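Local coordinates for carbohydrate oxidase (Microdochium nivale, PDB 3RJA), which oxidises the C1 hydroxyl of mono-, oligo- and polysaccharides to the corresponding lactones with FAD as cofactor, passing the electrons to molecular oxygen to give hydrogen peroxide, at residues A[96-99]-A[100-103]; A[112-115]-A[116-120]; A[182-185]-A[186-190]; A[293-296]-A[297-301]. All coordinates share one frame; numbering follows the deposited sequence.

Contact 1: A[96-99]-A[100-103]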
loop_
_atom_site.group_PDB
_atom_site.type_symbol
_atom_site.label_atom_id
_atom_site.label_comp_id
_atom_site.label_asym_id
_atom_site.label_seq_id
_atom_site.Cartn_x
_atom_site.Cartn_y
_atom_site.Cartn_z
ATOM N N SER A 96 14.242 -1.028 -18.947
ATOM C CA SER A 96 14.043 -1.696 -20.228
ATOM C C SER A 96 12.575 -2.051 -20.336
ATOM O O SER A 96 11.870 -2.146 -19.323
ATOM C CB SER A 96 14.907 -2.961 -20.326
ATOM O OG SER A 96 14.496 -3.932 -19.344
ATOM N N TYR A 97 12.114 -2.217 -21.570
ATOM C CA TYR A 97 10.779 -2.674 -21.834
ATOM C C TYR A 97 10.877 -3.622 -23.016
ATOM O O TYR A 97 11.493 -3.298 -24.027
ATOM C CB TYR A 97 9.823 -1.511 -22.139
ATOM C CG TYR A 97 8.480 -2.010 -22.615
ATOM C CD1 TYR A 97 7.570 -2.541 -21.717
ATOM C CD2 TYR A 97 8.135 -1.997 -23.989
ATOM C CE1 TYR A 97 6.332 -3.059 -22.146
ATOM C CE2 TYR A 97 6.913 -2.503 -24.431
ATOM C CZ TYR A 97 6.012 -3.037 -23.499
ATOM O OH TYR A 97 4.802 -3.547 -23.900
ATOM N N ASN A 98 10.294 -4.803 -22.876
ATOM C CA ASN A 98 10.288 -5.774 -23.943
ATOM C C ASN A 98 8.941 -5.780 -24.644
ATOM O O ASN A 98 7.937 -6.206 -24.070
ATOM C CB ASN A 98 10.588 -7.165 -23.393
ATOM C CG ASN A 98 10.807 -8.204 -24.503
ATOM O OD1 ASN A 98 10.110 -8.213 -25.518
ATOM N ND2 ASN A 98 11.756 -9.097 -24.288
ATOM N N ASP A 99 8.910 -5.344 -25.895
ATOM C CA ASP A 99 7.609 -5.239 -26.577
ATOM C C ASP A 99 7.035 -6.562 -27.075
ATOM O O ASP A 99 5.916 -6.595 -27.556
ATOM C CB ASP A 99 7.600 -4.157 -27.681
ATOM C CG ASP A 99 8.595 -4.432 -28.783
ATOM O OD1 ASP A 99 9.123 -5.571 -28.885
ATOM O OD2 ASP A 99 8.857 -3.486 -29.556
ATOM N N LYS A 100 7.791 -7.647 -26.952
ATOM C CA LYS A 100 7.249 -8.957 -27.260
ATOM C C LYS A 100 6.460 -9.474 -26.063
ATOM O O LYS A 100 5.456 -10.160 -26.231
ATOM C CB LYS A 100 8.354 -9.947 -27.612
ATOM C CG LYS A 100 8.950 -9.778 -28.987
ATOM C CD LYS A 100 10.264 -10.547 -29.042
ATOM C CE LYS A 100 11.121 -10.173 -30.236
ATOM N NZ LYS A 100 12.555 -10.478 -29.931
ATOM N N THR A 101 6.909 -9.151 -24.855
ATOM C CA THR A 101 6.301 -9.748 -23.649
ATOM C C THR A 101 5.492 -8.756 -22.825
ATOM O O THR A 101 4.670 -9.163 -21.992
ATOM C CB THR A 101 7.364 -10.330 -22.759
ATOM O OG1 THR A 101 8.237 -9.289 -22.312
ATOM C CG2 THR A 101 8.195 -11.359 -23.531
ATOM N N GLY A 102 5.736 -7.464 -23.035
ATOM C CA GLY A 102 5.086 -6.415 -22.232
ATOM C C GLY A 102 5.745 -6.262 -20.861
ATOM O O GLY A 102 5.210 -5.571 -19.967
ATOM N N ILE A 103 6.891 -6.917 -20.670
ATOM C CA ILE A 103 7.570 -6.850 -19.379
ATOM C C ILE A 103 8.532 -5.663 -19.298
ATOM O O ILE A 103 9.315 -5.415 -20.233
ATOM C CB ILE A 103 8.276 -8.190 -19.034
ATOM C CG1 ILE A 103 7.224 -9.310 -18.899
ATOM C CG2 ILE A 103 9.075 -8.071 -17.760
ATOM C CD1 ILE A 103 7.824 -10.734 -18.791
HETATM O O HOH W 1 12.005 -5.543 -20.012
#

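Contact 2: A[112-115]-A[116-120]. With ZN (zinc ion), chain D.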
loop_
_atom_site.group_PDB
_atom_site.type_symbol
_atom_site.label_atom_id
_atom_site.label_comp_id
_atom_site.label_asym_id
_atom_site.label_seq_id
_atom_site.Cartn_x
_atom_site.Cartn_y
_atom_site.Cartn_z
ATOM N N LEU A 112 4.909 5.836 -8.088
ATOM C CA LEU A 112 3.778 5.352 -8.879
ATOM C C LEU A 112 3.424 6.305 -10.025
ATOM O O LEU A 112 3.232 5.872 -11.156
ATOM C CB LEU A 112 2.535 5.093 -8.003
ATOM C CG LEU A 112 2.654 4.015 -6.922
ATOM C CD1 LEU A 112 1.295 3.682 -6.380
ATOM C CD2 LEU A 112 3.332 2.699 -7.414
ATOM N N GLY A 113 3.319 7.600 -9.731
ATOM C CA GLY A 113 2.957 8.563 -10.788
ATOM C C GLY A 113 3.997 8.571 -11.889
ATOM O O GLY A 113 3.654 8.665 -13.067
ATOM N N HIS A 114 5.277 8.468 -11.510
ATOM C CA HIS A 114 6.361 8.458 -12.496
ATOM C C HIS A 114 6.368 7.151 -13.322
ATOM O O HIS A 114 6.465 7.184 -14.557
ATOM C CB HIS A 114 7.708 8.714 -11.805
ATOM C CG HIS A 114 8.907 8.519 -12.688
ATOM N ND1 HIS A 114 9.255 9.401 -13.687
ATOM C CD2 HIS A 114 9.848 7.544 -12.706
ATOM C CE1 HIS A 114 10.357 8.985 -14.283
ATOM N NE2 HIS A 114 10.729 7.851 -13.717
ATOM N N LEU A 115 6.270 6.016 -12.630
ATOM C CA LEU A 115 6.110 4.704 -13.274
ATOM C C LEU A 115 4.974 4.767 -14.299
ATOM O O LEU A 115 5.156 4.392 -15.468
ATOM C CB LEU A 115 5.804 3.628 -12.216
ATOM C CG LEU A 115 5.428 2.257 -12.771
ATOM C CD1 LEU A 115 6.637 1.667 -13.551
ATOM C CD2 LEU A 115 4.943 1.307 -11.633
ATOM N N ALA A 116 3.816 5.269 -13.872
ATOM C CA ALA A 116 2.641 5.288 -14.757
ATOM C C ALA A 116 2.869 6.214 -15.939
ATOM O O ALA A 116 2.453 5.912 -17.058
ATOM C CB ALA A 116 1.396 5.683 -14.018
ATOM N N THR A 117 3.499 7.355 -15.692
ATOM C CA THR A 117 3.764 8.319 -16.775
ATOM C C THR A 117 4.676 7.750 -17.850
ATOM O O THR A 117 4.351 7.824 -19.035
ATOM C CB THR A 117 4.362 9.624 -16.239
ATOM O OG1 THR A 117 3.395 10.243 -15.393
ATOM C CG2 THR A 117 4.669 10.577 -17.414
ATOM N N VAL A 118 5.799 7.170 -17.426
ATOM C CA VAL A 118 6.785 6.584 -18.336
ATOM C C VAL A 118 6.181 5.423 -19.102
ATOM O O VAL A 118 6.267 5.397 -20.325
ATOM C CB VAL A 118 8.121 6.163 -17.624
ATOM C CG1 VAL A 118 9.123 5.536 -18.628
ATOM C CG2 VAL A 118 8.775 7.367 -16.943
ATOM N N LEU A 119 5.533 4.489 -18.417
ATOM C CA LEU A 119 4.933 3.348 -19.124
ATOM C C LEU A 119 3.840 3.784 -20.120
ATOM O O LEU A 119 3.743 3.239 -21.223
ATOM C CB LEU A 119 4.339 2.313 -18.142
ATOM C CG LEU A 119 5.245 1.430 -17.271
ATOM C CD1 LEU A 119 4.352 0.508 -16.401
ATOM C CD2 LEU A 119 6.270 0.570 -18.090
ATOM N N ASN A 120 3.017 4.762 -19.744
ATOM C CA ASN A 120 2.008 5.271 -20.698
ATOM C C ASN A 120 2.617 6.010 -21.927
ATOM O O ASN A 120 2.403 5.631 -23.080
ATOM C CB ASN A 120 1.011 6.191 -19.999
ATOM C CG ASN A 120 -0.033 6.713 -20.949
ATOM O OD1 ASN A 120 0.072 7.857 -21.428
ATOM N ND2 ASN A 120 -1.011 5.872 -21.282
HETATM ZN ZN ZN D . 8.904 11.079 -14.718
HETATM O O HOH W 2 8.656 10.730 -16.842
HETATM O O HOH W 3 10.251 12.639 -14.395
#

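Contact 3: A[182-185]-A[186-190]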
loop_
_atom_site.group_PDB
_atom_site.type_symbol
_atom_site.label_atom_id
_atom_site.label_comp_id
_atom_site.label_asym_id
_atom_site.label_seq_id
_atom_site.Cartn_x
_atom_site.Cartn_y
_atom_site.Cartn_z
ATOM N N ASP A 182 11.029 -19.688 -3.654
ATOM C CA ASP A 182 10.723 -19.471 -2.256
ATOM C C ASP A 182 10.937 -18.004 -1.846
ATOM O O ASP A 182 10.095 -17.422 -1.125
ATOM C CB ASP A 182 11.484 -20.443 -1.321
ATOM C CG ASP A 182 13.036 -20.359 -1.447
ATOM O OD1 ASP A 182 13.605 -19.957 -2.507
ATOM O OD2 ASP A 182 13.690 -20.742 -0.469
ATOM N N LEU A 183 12.042 -17.414 -2.315
ATOM C CA LEU A 183 12.325 -16.000 -2.080
ATOM C C LEU A 183 11.259 -15.157 -2.776
ATOM O O LEU A 183 10.708 -14.224 -2.180
ATOM C CB LEU A 183 13.706 -15.625 -2.609
ATOM C CG LEU A 183 14.146 -14.164 -2.493
ATOM C CD1 LEU A 183 13.981 -13.626 -1.069
ATOM C CD2 LEU A 183 15.605 -14.011 -2.960
ATOM N N PHE A 184 10.985 -15.514 -4.030
ATOM C CA PHE A 184 9.969 -14.869 -4.876
ATOM C C PHE A 184 8.605 -14.792 -4.165
ATOM O O PHE A 184 7.923 -13.748 -4.189
ATOM C CB PHE A 184 9.855 -15.638 -6.204
ATOM C CG PHE A 184 9.099 -14.916 -7.273
ATOM C CD1 PHE A 184 9.486 -13.634 -7.679
ATOM C CD2 PHE A 184 8.020 -15.513 -7.885
ATOM C CE1 PHE A 184 8.786 -12.960 -8.664
ATOM C CE2 PHE A 184 7.319 -14.859 -8.873
ATOM C CZ PHE A 184 7.718 -13.594 -9.288
ATOM N N TRP A 185 8.229 -15.892 -3.518
ATOM C CA TRP A 185 6.967 -15.988 -2.788
ATOM C C TRP A 185 6.918 -14.953 -1.646
ATOM O O TRP A 185 5.934 -14.204 -1.505
ATOM C CB TRP A 185 6.814 -17.424 -2.238
ATOM C CG TRP A 185 5.519 -17.715 -1.534
ATOM C CD1 TRP A 185 4.365 -18.165 -2.109
ATOM C CD2 TRP A 185 5.240 -17.588 -0.131
ATOM N NE1 TRP A 185 3.393 -18.334 -1.153
ATOM C CE2 TRP A 185 3.899 -17.999 0.070
ATOM C CE3 TRP A 185 5.998 -17.198 0.984
ATOM C CZ2 TRP A 185 3.292 -18.032 1.347
ATOM C CZ3 TRP A 185 5.393 -17.248 2.273
ATOM C CH2 TRP A 185 4.055 -17.631 2.427
ATOM N N GLY A 186 7.993 -14.909 -0.845
ATOM C CA GLY A 186 8.121 -13.928 0.222
ATOM C C GLY A 186 8.179 -12.493 -0.262
ATOM O O GLY A 186 7.619 -11.601 0.381
ATOM N N ILE A 187 8.861 -12.249 -1.390
ATOM C CA ILE A 187 8.977 -10.885 -1.888
ATOM C C ILE A 187 7.577 -10.374 -2.254
ATOM O O ILE A 187 7.250 -9.184 -2.028
ATOM C CB ILE A 187 9.939 -10.778 -3.105
ATOM C CG1 ILE A 187 11.401 -11.042 -2.699
ATOM C CG2 ILE A 187 9.787 -9.460 -3.856
ATOM C CD1 ILE A 187 12.018 -10.102 -1.696
ATOM N N LYS A 188 6.753 -11.288 -2.769
ATOM C CA LYS A 188 5.408 -10.942 -3.211
ATOM C C LYS A 188 4.371 -10.907 -2.089
ATOM O O LYS A 188 3.456 -11.739 -2.024
ATOM C CB LYS A 188 4.968 -11.804 -4.400
ATOM C CG LYS A 188 5.761 -11.496 -5.662
ATOM C CD LYS A 188 5.398 -12.397 -6.857
ATOM C CE LYS A 188 3.938 -12.168 -7.252
ATOM N NZ LYS A 188 3.638 -12.837 -8.509
ATOM N N GLY A 189 4.527 -9.916 -1.205
ATOM C CA GLY A 189 3.552 -9.646 -0.149
ATOM C C GLY A 189 4.179 -9.314 1.196
ATOM O O GLY A 189 3.525 -8.747 2.076
ATOM N N ALA A 190 5.454 -9.664 1.358
ATOM C CA ALA A 190 6.145 -9.423 2.611
ATOM C C ALA A 190 7.570 -8.998 2.320
ATOM O O ALA A 190 8.472 -9.231 3.120
ATOM C CB ALA A 190 6.090 -10.716 3.520
#

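Contact 4: A[293-296]-A[297-301]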
loop_
_atom_site.group_PDB
_atom_site.type_symbol
_atom_site.label_atom_id
_atom_site.label_comp_id
_atom_site.label_asym_id
_atom_site.label_seq_id
_atom_site.Cartn_x
_atom_site.Cartn_y
_atom_site.Cartn_z
ATOM N N LEU A 293 -12.778 8.907 -19.495
ATOM C CA LEU A 293 -11.334 9.089 -19.312
ATOM C C LEU A 293 -10.574 8.042 -20.088
ATOM O O LEU A 293 -11.062 6.912 -20.263
ATOM C CB LEU A 293 -10.946 8.927 -17.823
ATOM C CG LEU A 293 -11.566 9.862 -16.772
ATOM C CD1 LEU A 293 -11.450 9.266 -15.378
ATOM C CD2 LEU A 293 -10.922 11.238 -16.814
ATOM N N ASN A 294 -9.363 8.384 -20.522
ATOM C CA ASN A 294 -8.424 7.336 -20.886
ATOM C C ASN A 294 -7.526 7.005 -19.687
ATOM O O ASN A 294 -7.682 7.599 -18.593
ATOM C CB ASN A 294 -7.610 7.700 -22.149
ATOM C CG ASN A 294 -6.681 8.875 -21.926
ATOM O OD1 ASN A 294 -6.264 9.167 -20.799
ATOM N ND2 ASN A 294 -6.356 9.569 -23.010
ATOM N N TRP A 295 -6.611 6.049 -19.886
ATOM C CA TRP A 295 -5.707 5.619 -18.827
ATOM C C TRP A 295 -4.993 6.773 -18.100
ATOM O O TRP A 295 -5.157 6.937 -16.887
ATOM C CB TRP A 295 -4.640 4.649 -19.353
ATOM C CG TRP A 295 -3.741 4.208 -18.241
ATOM C CD1 TRP A 295 -2.424 4.510 -18.086
ATOM C CD2 TRP A 295 -4.112 3.403 -17.103
ATOM N NE1 TRP A 295 -1.935 3.929 -16.926
ATOM C CE2 TRP A 295 -2.954 3.250 -16.303
ATOM C CE3 TRP A 295 -5.303 2.793 -16.694
ATOM C CZ2 TRP A 295 -2.948 2.490 -15.116
ATOM C CZ3 TRP A 295 -5.301 2.021 -15.514
ATOM C CH2 TRP A 295 -4.124 1.870 -14.740
ATOM N N ILE A 296 -4.189 7.553 -18.833
ATOM C CA ILE A 296 -3.354 8.564 -18.163
ATOM C C ILE A 296 -4.219 9.622 -17.459
ATOM O O ILE A 296 -3.886 10.130 -16.373
ATOM C CB ILE A 296 -2.255 9.175 -19.111
ATOM C CG1 ILE A 296 -1.140 9.849 -18.306
ATOM C CG2 ILE A 296 -2.851 10.152 -20.145
ATOM C CD1 ILE A 296 -0.414 8.933 -17.295
ATOM N N GLU A 297 -5.355 9.920 -18.073
ATOM C CA GLU A 297 -6.322 10.818 -17.476
ATOM C C GLU A 297 -6.879 10.270 -16.177
ATOM O O GLU A 297 -7.073 11.039 -15.229
ATOM C CB GLU A 297 -7.450 11.110 -18.462
ATOM C CG GLU A 297 -7.018 12.059 -19.593
ATOM C CD GLU A 297 -8.039 12.146 -20.724
ATOM O OE1 GLU A 297 -8.954 11.277 -20.812
ATOM O OE2 GLU A 297 -7.906 13.085 -21.548
ATOM N N SER A 298 -7.127 8.949 -16.118
ATOM C CA SER A 298 -7.631 8.342 -14.877
ATOM C C SER A 298 -6.566 8.431 -13.782
ATOM O O SER A 298 -6.880 8.695 -12.626
ATOM C CB SER A 298 -8.083 6.880 -15.081
ATOM O OG SER A 298 -6.968 6.012 -15.271
ATOM N N VAL A 299 -5.301 8.242 -14.146
ATOM C CA VAL A 299 -4.219 8.422 -13.167
ATOM C C VAL A 299 -4.238 9.819 -12.517
ATOM O O VAL A 299 -4.152 9.947 -11.278
ATOM C CB VAL A 299 -2.833 8.111 -13.745
ATOM C CG1 VAL A 299 -1.750 8.096 -12.602
ATOM C CG2 VAL A 299 -2.852 6.770 -14.436
ATOM N N LEU A 300 -4.372 10.851 -13.354
ATOM C CA LEU A 300 -4.475 12.219 -12.861
ATOM C C LEU A 300 -5.743 12.397 -12.031
ATOM O O LEU A 300 -5.722 13.019 -10.944
ATOM C CB LEU A 300 -4.477 13.235 -14.038
ATOM C CG LEU A 300 -4.518 14.726 -13.655
ATOM C CD1 LEU A 300 -3.391 15.046 -12.645
ATOM C CD2 LEU A 300 -4.426 15.629 -14.930
ATOM N N SER A 301 -6.850 11.856 -12.541
ATOM C CA SER A 301 -8.162 12.086 -11.917
ATOM C C SER A 301 -8.240 11.700 -10.436
ATOM O O SER A 301 -8.861 12.410 -9.679
ATOM C CB SER A 301 -9.256 11.346 -12.671
ATOM O OG SER A 301 -10.508 11.722 -12.170
#

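Contact 1: A[96-99]-A[100-103]
The carbonyl oxygen N98 O is gripped by two backbone amides from the turn that follows it. G102 N lies 2.7 Å from N98 O, close to the line of the carbonyl, whereas T101 N sits well above the carbonyl plane. The side chain of N98 bends into the same turn: with CG anti to the backbone N (chi1 -171°), OD1 accepts from K100 N at 2.8 Å, in the carbonyl plane, and takes a weak second bond from T101 N. Asparagine suits the place because its short amide can stand in for a backbone acceptor. T101 uses its hydroxyl similarly, OG1 accepting from I103 N at 3.2 Å in an ST turn. Together these bonds shape a tight beta-hairpin connection in the FAD-binding domain, joining strand 94-98 to the antiparallel strand 103-106. G102 has a positive phi of 78°, which favours glycine. Where the chain returns, N98 N donates to I103 O at 2.9 Å, and a water bridges that same oxygen to S96 OG. Y97 reaches along the turn, its hydroxyl oxygen OH 3.3 Å from G102 CA and its CE1 beside the G102 carbonyl. Replacing Y97 by an alanine would probably uncover the G102 backbone and deprive Y123, which stacks on the tyrosine ring, of its partner. G102 O itself receives the hydroxyl of T204.

Contact 2: A[112-115]-A[116-120]
L112 through N120 form one unbroken stretch of alpha-helix, in which A116 N, V118 N and L119 N bond in turn to L112 O, H114 O and L115 O four residues back. The bond from V118 N to H114 O is 2.9 Å long and nearly straight at 174°. G113 O has two donors, T117 N and T117 OG1, which approach from opposite faces of the carbonyl plane. The hydroxyl oxygen T117 OG1 lies 2.8 Å from G113 O. Threonine can make this second bond because its hydroxyl lies beside its own backbone N (chi1 -64°), aimed back along the helix, so the polar side-chain atom is satisfied within the helix. The helix belongs to the FAD-binding domain, and H114 makes it part of a zinc site: ND1 binds the metal at 2.0 Å, two waters are also bound, and D309 is a further protein ligand. One turn on, the beta-branched V118 places its methyl CG2 beside its own backbone N, over one face of the H114 ring and 3.8 Å from the centroid, a CH-pi contact offset toward the rim. NE2 of the imidazole makes a weak hydrogen bond to I92 O. L115 and L119 run side by side, CD1 of L115 meeting CD1 of L119 at 3.8 Å. Their apolar ends touch V106 and A104 of strand 103-106 respectively, while L112 and L115 pack on F141 of helix 137-142.

Contact 3: A[182-185]-A[186-190]
F184 and K188, one helical turn apart, meet through the lysine's hydrocarbon chain: K188 CD sits over one face of the phenyl ring, 3.8 Å from the centroid of the F184 ring and offset toward its rim. This CH-pi contact uses the apolar part of the lysine, whose chain bends at chi3 (63°) on its way to the amine; NZ ends on the carbonyl oxygen of V160. A long flexible residue suits the position because it can cover an aromatic ring and still deliver a charge to a polar partner. Beside this pair, L183 CD1 touches I187 CG1 at 4.0 Å, the two branched side chains crossing at a slant. The helical backbone sets both spacings, with I187 N bonded to L183 O at 2.8 Å and K188 N to F184 O at 3.1 Å. G186 N bonds to D182 O at 3.3 Å and lies close to W185, 3.5 Å from its CE3. K188 is the centre of an inverse gamma turn, and the following G189 has backbone angles at which a side chain would be jammed against the preceding carbonyl oxygen. In the fold, helix 181-190 lies between two layers: L183, F184 and I187 pack on strands 160-166 and 172-176, whereas W185 and D182 face helix 447-457, where R449 makes a cation-pi contact with the indole and K456 a salt bridge with D182.

Contact 4: A[293-296]-A[297-301]
E297 reaches back from the first turn of its helix, and its side chain lies along N294 for most of its length. CB lies 3.8 Å from L293 CD2 and also near N294 OD1; CG passes 3.2 Å from that same amide oxygen. The chain stays extended beyond CG, which brings the carboxylate to rest, stacked, against the N294 amide with their planes 27° apart. At the tip OE1 accepts from N294 N at 2.9 Å, the donor meeting it on the anti side and somewhat out of the carboxylate plane. The reciprocal bond runs from E297 N to N294 OD1 at 3.0 Å, the donor nearly in line with the amide C=O. This exchange is a capping box at the start of helix 295-301, with N294 as the N-cap: its CG lies between the backbone N and carbonyl carbon (chi1 66°), turning OD1 onto the first turn. With N294 cut back to alanine, E297 N would probably lose its capping acceptor and the carboxylate the amide it stacks on. The carboxylate would also be expected to sit favourably near the N-terminal, positive end of the helix. Further along, W295 O accepts from V299 N and also from S298 OG at 2.6 Å, the hydroxyl lying in the carbonyl plane on a lone pair. V299 CG2 rests over a face of the W295 indole, 4.1 Å from the centroid of its five-membered ring. L293 CD1 reaches S298 CA at 4.0 Å and S301 CB at 4.1 Å; S301 OG hydrogen-bonds to R213.

In the fold
The four contacts follow one another along the chain without interleaving. Contacts 1 and 2 belong to the FAD-binding domain, about 15 Å apart between centres, and strand 103-106, which the hairpin of contact 1 leads into, is packed by the leucines of contact 2. Contact 3, about 24 Å from contact 2 between centres, lies on a helix covering strands of the antiparallel sheet that contains strand 103-106. Contact 4 caps the helix after strand 286-293, at an outer edge of the eight-stranded sheet. Only contacts 2 and 4 touch, their centres about 11 Å apart: A116 and N120 meet W295, I296 and V299, so helices 112-123 and 295-301 join the FAD-binding part to the large sheet whose strands help form the sugar pocket.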